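Local coordinates for IPT/TIG domain-containing protein BACOVA_02650 (Bacteroides ovatus, PDB 5E7H), which binds polysaccharide at the cell surface, probably capturing xyloglucan before its transport into the periplasm for degradation, at residues Leu86-Leu91 with Ser149-Asn154; Leu123-Thr128 with Tyr134-Ser139. All coordinates share one frame; numbering follows the deposited sequence.

In the fold
Both interactions belong to the C-terminal xyloglucan-binding domain of this two-domain fragment, and both reach the sheet whose strand 246-259 pairs with 89-91 and with 121-126. Their centres lie 28 Å apart and their nearest atoms about 6 Å apart, without touching. Interaction 2 is nested in the chain between the segments of interaction 1, and it joins that sheet to the one containing strand 133-142. Interaction 1 lies close to the IPT/TIG region, to which Glu-87 is tied through Ser-65. Neither is at a sodium site: the side chain of Leu-123 lies about 9 Å from a bound sodium ion, and that of Ile-151 about 14 Å from one.

Interaction 1. Residues Leu86-Leu91 with Ser149-Asn154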
loop_
_atom_site.group_PDB
_atom_site.type_symbol
_atom_site.label_atom_id
_atom_site.label_comp_id
_atom_site.label_asym_id
_atom_site.label_seq_id
_atom_site.Cartn_x
_atom_site.Cartn_y
_atom_site.Cartn_z
ATOM N N LEU A 86 4.856 10.785 0.196
ATOM C CA LEU A 86 5.568 10.639 -1.073
ATOM C C LEU A 86 7.058 10.355 -0.872
ATOM O O LEU A 86 7.657 9.603 -1.651
ATOM C CB LEU A 86 5.362 11.899 -1.921
ATOM C CG LEU A 86 3.910 12.031 -2.380
ATOM C CD1 LEU A 86 3.658 13.500 -2.740
ATOM C CD2 LEU A 86 3.590 11.104 -3.551
ATOM N N GLU A 87 7.621 10.894 0.210
ATOM C CA GLU A 87 9.043 10.809 0.469
ATOM C C GLU A 87 9.465 9.433 0.983
ATOM O O GLU A 87 10.655 9.137 1.073
ATOM C CB GLU A 87 9.435 11.887 1.495
ATOM C CG GLU A 87 8.873 13.321 1.207
ATOM C CD GLU A 87 7.497 13.604 1.821
ATOM O OE1 GLU A 87 6.764 12.663 2.169
ATOM O OE2 GLU A 87 7.142 14.799 1.955
ATOM N N ASN A 88 8.489 8.617 1.362
ATOM C CA ASN A 88 8.703 7.272 1.878
ATOM C C ASN A 88 8.567 6.182 0.809
ATOM O O ASN A 88 8.820 5.010 1.085
ATOM C CB ASN A 88 7.688 6.967 3.002
ATOM C CG ASN A 88 7.898 7.802 4.235
ATOM O OD1 ASN A 88 7.406 8.926 4.309
ATOM N ND2 ASN A 88 8.616 7.267 5.218
ATOM N N VAL A 89 8.168 6.552 -0.408
ATOM C CA VAL A 89 8.020 5.595 -1.493
ATOM C C VAL A 89 9.406 5.147 -1.942
ATOM O O VAL A 89 10.290 5.977 -2.172
ATOM C CB VAL A 89 7.233 6.201 -2.661
ATOM C CG1 VAL A 89 7.171 5.275 -3.869
ATOM C CG2 VAL A 89 5.811 6.533 -2.194
ATOM N N ILE A 90 9.574 3.826 -2.063
ATOM C CA ILE A 90 10.834 3.231 -2.475
ATOM C C ILE A 90 10.758 2.629 -3.889
ATOM O O ILE A 90 11.790 2.364 -4.490
ATOM C CB ILE A 90 11.292 2.152 -1.465
ATOM C CG1 ILE A 90 10.290 1.006 -1.342
ATOM C CG2 ILE A 90 11.556 2.810 -0.093
ATOM C CD1 ILE A 90 10.827 -0.199 -0.644
ATOM N N LEU A 91 9.549 2.424 -4.414
ATOM C CA LEU A 91 9.378 1.799 -5.727
ATOM C C LEU A 91 7.977 2.097 -6.253
ATOM O O LEU A 91 7.001 1.654 -5.653
ATOM C CB LEU A 91 9.618 0.283 -5.660
ATOM C CG LEU A 91 9.446 -0.484 -6.970
ATOM C CD1 LEU A 91 10.424 -0.067 -8.016
ATOM C CD2 LEU A 91 9.598 -1.959 -6.678
ATOM N N SER A 149 17.320 11.439 6.070
ATOM C CA SER A 149 16.710 12.692 6.542
ATOM C C SER A 149 15.225 12.503 6.868
ATOM O O SER A 149 14.612 13.378 7.507
ATOM C CB SER A 149 16.875 13.807 5.505
ATOM O OG SER A 149 16.135 13.498 4.342
ATOM N N ILE A 150 14.655 11.387 6.437
ATOM C CA ILE A 150 13.259 11.033 6.685
ATOM C C ILE A 150 13.197 9.919 7.732
ATOM O O ILE A 150 12.469 10.035 8.716
ATOM C CB ILE A 150 12.549 10.574 5.409
ATOM C CG1 ILE A 150 12.629 11.643 4.313
ATOM C CG2 ILE A 150 11.099 10.177 5.718
ATOM C CD1 ILE A 150 11.889 12.885 4.627
ATOM N N ILE A 151 13.965 8.846 7.526
ATOM C CA ILE A 151 14.095 7.779 8.515
ATOM C C ILE A 151 15.547 7.723 8.999
ATOM O O ILE A 151 16.425 7.219 8.299
ATOM C CB ILE A 151 13.681 6.399 7.958
ATOM C CG1 ILE A 151 12.234 6.443 7.461
ATOM C CG2 ILE A 151 13.885 5.336 9.039
ATOM C CD1 ILE A 151 11.791 5.149 6.790
ATOM N N PRO A 152 15.820 8.226 10.202
ATOM C CA PRO A 152 17.199 8.189 10.681
ATOM C C PRO A 152 17.787 6.790 10.728
ATOM O O PRO A 152 17.074 5.796 10.920
ATOM C CB PRO A 152 17.097 8.772 12.094
ATOM C CG PRO A 152 15.884 9.676 12.035
ATOM C CD PRO A 152 14.942 8.996 11.097
ATOM N N GLY A 153 19.101 6.716 10.563
ATOM C CA GLY A 153 19.762 5.423 10.577
ATOM C C GLY A 153 19.557 4.645 11.858
ATOM O O GLY A 153 19.575 3.406 11.834
ATOM N N ASN A 154 19.369 5.341 12.977
ATOM C CA ASN A 154 19.274 4.629 14.239
ATOM C C ASN A 154 17.863 4.130 14.576
ATOM O O ASN A 154 17.665 3.551 15.662
ATOM C CB ASN A 154 19.826 5.477 15.388
ATOM C CG ASN A 154 19.023 6.747 15.669
ATOM O OD1 ASN A 154 17.953 6.974 15.137
ATOM N ND2 ASN A 154 19.557 7.568 16.566
#
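The carboxamide of Asn-88 lies against two isoleucine side chains, and this small meeting of an amide with methyl groups forms the inner part of the contact between residues 86-91 and 149-154. Asn-88 ND2 is 3.9 Å from Ile-150 CG2, with OD1 of the same amide 4.1 Å from that methyl, so Ile-150 CG2 sits beside both ends of the group. From another direction Ile-151 CD1 comes to 4.1 Å from Asn-88 ND2, the two side chains meeting at about a right angle. An extended outer arm in Ile-151 (chi2 175°) carries CD1 to the amide.

The polar end of Asn-88 is not left to these methyls: ND2 donates a hydrogen bond to Ile-257 O on strand 246-259, which ties the amide to the neighbouring strand and would restrict its rotation. Ile-151, buried like Asn-88, also rests on Ile-257 and on Val-146, and this is the packed side of the contact.

Toward solvent the fit is looser. There Ile-150 CD1 reaches Glu-87 CB at 4.1 Å, a touch between aliphatic carbons. Beyond CB the exposed Glu-87 bends at chi2 (89°) and carries its carboxylate away from the 149-154 loop and toward Ser-65 of the IPT/TIG region, whose OG is hydrogen-bonded to OE2. Together the segments bury just 143 Å², and the loop is also held by a hydrogen bond from Arg-259 NH1 to Ile-150 O.

The 149-154 loop thus packs beside the 3-10 turn 86-88 that leads directly into strand 89-91, in the beta-sheet of the xyloglucan-binding domain, where this first strand pairs antiparallel with the last, 246-259.

Interaction 2. Residues Leu123-Thr128 with Tyr134-Ser139; sequences LGITGT and YWWKQS. With ACT (acetate ion), chain H.
The ammonium group of Lys-137 reaches across to a backbone carbonyl of the facing strand, with NZ 2.7 Å from Thr-126 O in a hydrogen bond whose donor lies nearly along the C=O axis (173°). On the way its aliphatic chain passes over the indole of its own neighbour, Trp-136, with Lys-137 CG 3.6 Å above the centre of the ring; beyond CG the chain is fully extended, which carries NZ to the carbonyl. An acetate ion, probably from the crystallisation liquor, sits close by: Thr-128 N donates to its OXT (3.0 Å), while Lys-137 NZ meets its methyl carbon CH3 at 3.4 Å.

The Trp-136 indole extends toward Gly-127 and Thr-128, its CG anti to the backbone N. Gly-127 O lies 3.7 Å from Trp-136 CH2. Gly-127 adopts a positive phi (125°) where the chain turns its corner, with its CA close to the acetate OXT.

Deeper in, the contact becomes apolar. Ile-125 CG2 packs on Trp-136 CZ3 at 3.9 Å and also nears Lys-137 CB, while Leu-123 CD1 meets Ser-139 CB at 3.9 Å.

Strands 123-126 and 136-139 run antiparallel (172°) with axes 7.6 Å apart, and they face each other from different sheets of the beta-sandwich. Strand 121-126 pairs with 105-108 and 246-259, whereas 133-142 lies between 98-101 and 233-240. Ala-238 of strand 233-240 touches both Ile-125 and Trp-136, and Ile-248 of strand 246-259 packs on Trp-136 from the other sheet.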
loop_
_atom_site.group_PDB
_atom_site.type_symbol
_atom_site.label_atom_id
_atom_site.label_comp_id
_atom_site.label_asym_id
_atom_site.label_seq_id
_atom_site.Cartn_x
_atom_site.Cartn_y
_atom_site.Cartn_z
ATOM N N LEU A 123 2.781 -2.708 -11.196
ATOM C CA LEU A 123 3.256 -4.067 -11.462
ATOM C C LEU A 123 2.085 -5.020 -11.536
ATOM O O LEU A 123 1.225 -4.992 -10.665
ATOM C CB LEU A 123 4.201 -4.516 -10.339
ATOM C CG LEU A 123 4.569 -6.008 -10.268
ATOM C CD1 LEU A 123 5.404 -6.402 -11.467
ATOM C CD2 LEU A 123 5.284 -6.327 -8.978
ATOM N N GLY A 124 2.064 -5.850 -12.568
ATOM C CA GLY A 124 1.071 -6.902 -12.678
ATOM C C GLY A 124 1.702 -8.272 -12.603
ATOM O O GLY A 124 2.693 -8.563 -13.284
ATOM N N ILE A 125 1.109 -9.115 -11.767
ATOM C CA ILE A 125 1.413 -10.540 -11.753
ATOM C C ILE A 125 0.094 -11.219 -12.100
ATOM O O ILE A 125 -0.805 -11.310 -11.255
ATOM C CB ILE A 125 1.939 -10.989 -10.398
ATOM C CG1 ILE A 125 3.228 -10.259 -10.019
ATOM C CG2 ILE A 125 2.149 -12.521 -10.370
ATOM C CD1 ILE A 125 4.406 -10.599 -10.805
ATOM N N THR A 126 -0.048 -11.645 -13.349
ATOM C CA THR A 126 -1.324 -12.125 -13.838
ATOM C C THR A 126 -1.115 -13.361 -14.687
ATOM O O THR A 126 -0.070 -13.544 -15.319
ATOM C CB THR A 126 -2.052 -11.064 -14.682
ATOM O OG1 THR A 126 -1.453 -10.984 -15.988
ATOM C CG2 THR A 126 -2.027 -9.697 -14.005
ATOM N N GLY A 127 -2.132 -14.207 -14.737
ATOM C CA GLY A 127 -2.099 -15.343 -15.613
ATOM C C GLY A 127 -2.327 -16.659 -14.915
ATOM O O GLY A 127 -2.653 -16.712 -13.732
ATOM N N THR A 128 -2.091 -17.723 -15.665
ATOM C CA THR A 128 -2.355 -19.071 -15.199
ATOM C C THR A 128 -1.052 -19.744 -14.773
ATOM O O THR A 128 -0.052 -19.658 -15.492
ATOM C CB THR A 128 -3.024 -19.892 -16.281
ATOM O OG1 THR A 128 -4.143 -19.172 -16.811
ATOM C CG2 THR A 128 -3.519 -21.174 -15.710
ATOM N N TYR A 134 7.275 -23.750 -8.499
ATOM C CA TYR A 134 8.116 -23.006 -7.569
ATOM C C TYR A 134 8.956 -21.918 -8.249
ATOM O O TYR A 134 9.852 -21.330 -7.637
ATOM C CB TYR A 134 8.994 -23.989 -6.806
ATOM C CG TYR A 134 8.167 -25.038 -6.102
ATOM C CD1 TYR A 134 7.392 -24.709 -4.997
ATOM C CD2 TYR A 134 8.121 -26.333 -6.569
ATOM C CE1 TYR A 134 6.607 -25.660 -4.365
ATOM C CE2 TYR A 134 7.347 -27.298 -5.940
ATOM C CZ TYR A 134 6.587 -26.949 -4.841
ATOM O OH TYR A 134 5.814 -27.896 -4.213
ATOM N N TRP A 135 8.655 -21.629 -9.508
ATOM C CA TRP A 135 9.267 -20.501 -10.203
ATOM C C TRP A 135 8.363 -20.125 -11.364
ATOM O O TRP A 135 8.249 -20.873 -12.333
ATOM C CB TRP A 135 10.687 -20.843 -10.700
ATOM C CG TRP A 135 11.343 -19.670 -11.386
ATOM C CD1 TRP A 135 11.465 -19.472 -12.727
ATOM C CD2 TRP A 135 11.936 -18.529 -10.756
ATOM N NE1 TRP A 135 12.098 -18.276 -12.976
ATOM C CE2 TRP A 135 12.402 -17.680 -11.781
ATOM C CE3 TRP A 135 12.116 -18.143 -9.430
ATOM C CZ2 TRP A 135 13.049 -16.473 -11.515
ATOM C CZ3 TRP A 135 12.752 -16.928 -9.165
ATOM C CH2 TRP A 135 13.207 -16.112 -10.212
ATOM N N TRP A 136 7.703 -18.982 -11.245
ATOM C CA TRP A 136 6.679 -18.608 -12.212
ATOM C C TRP A 136 6.860 -17.159 -12.650
ATOM O O TRP A 136 7.623 -16.909 -13.597
ATOM C CB TRP A 136 5.291 -18.871 -11.632
ATOM C CG TRP A 136 4.184 -18.481 -12.565
ATOM C CD1 TRP A 136 4.063 -18.801 -13.882
ATOM C CD2 TRP A 136 3.055 -17.683 -12.237
ATOM N NE1 TRP A 136 2.914 -18.240 -14.399
ATOM C CE2 TRP A 136 2.276 -17.554 -13.406
ATOM C CE3 TRP A 136 2.631 -17.046 -11.068
ATOM C CZ2 TRP A 136 1.087 -16.822 -13.435
ATOM C CZ3 TRP A 136 1.447 -16.321 -11.099
ATOM C CH2 TRP A 136 0.696 -16.213 -12.278
ATOM N N LYS A 137 6.231 -16.211 -11.961
ATOM C CA LYS A 137 6.291 -14.809 -12.361
ATOM C C LYS A 137 6.844 -13.985 -11.226
ATOM O O LYS A 137 6.623 -14.284 -10.045
ATOM C CB LYS A 137 4.905 -14.292 -12.811
ATOM C CG LYS A 137 4.520 -14.846 -14.179
ATOM C CD LYS A 137 3.315 -14.184 -14.828
ATOM C CE LYS A 137 3.101 -14.799 -16.206
ATOM N NZ LYS A 137 2.032 -14.081 -16.954
ATOM N N GLN A 138 7.586 -12.941 -11.580
ATOM C CA GLN A 138 8.297 -12.168 -10.572
ATOM C C GLN A 138 8.823 -10.865 -11.152
ATOM O O GLN A 138 8.909 -10.700 -12.369
ATOM C CB GLN A 138 9.459 -13.003 -9.997
ATOM C CG GLN A 138 10.569 -13.360 -11.008
ATOM C CD GLN A 138 10.159 -14.356 -12.078
ATOM O OE1 GLN A 138 10.355 -14.118 -13.276
ATOM N NE2 GLN A 138 9.673 -15.515 -11.657
ATOM N N SER A 139 9.177 -9.948 -10.264
ATOM C CA SER A 139 9.937 -8.761 -10.629
ATOM C C SER A 139 11.100 -8.586 -9.672
ATOM O O SER A 139 10.891 -8.466 -8.464
ATOM C CB SER A 139 9.057 -7.528 -10.607
ATOM O OG SER A 139 9.832 -6.348 -10.754
HETATM C C ACT H . -0.815 -16.217 -18.916
HETATM O O ACT H . -1.262 -15.083 -19.235
HETATM O OXT ACT H . -1.610 -17.142 -18.600
HETATM C CH3 ACT H . 0.672 -16.464 -18.904
#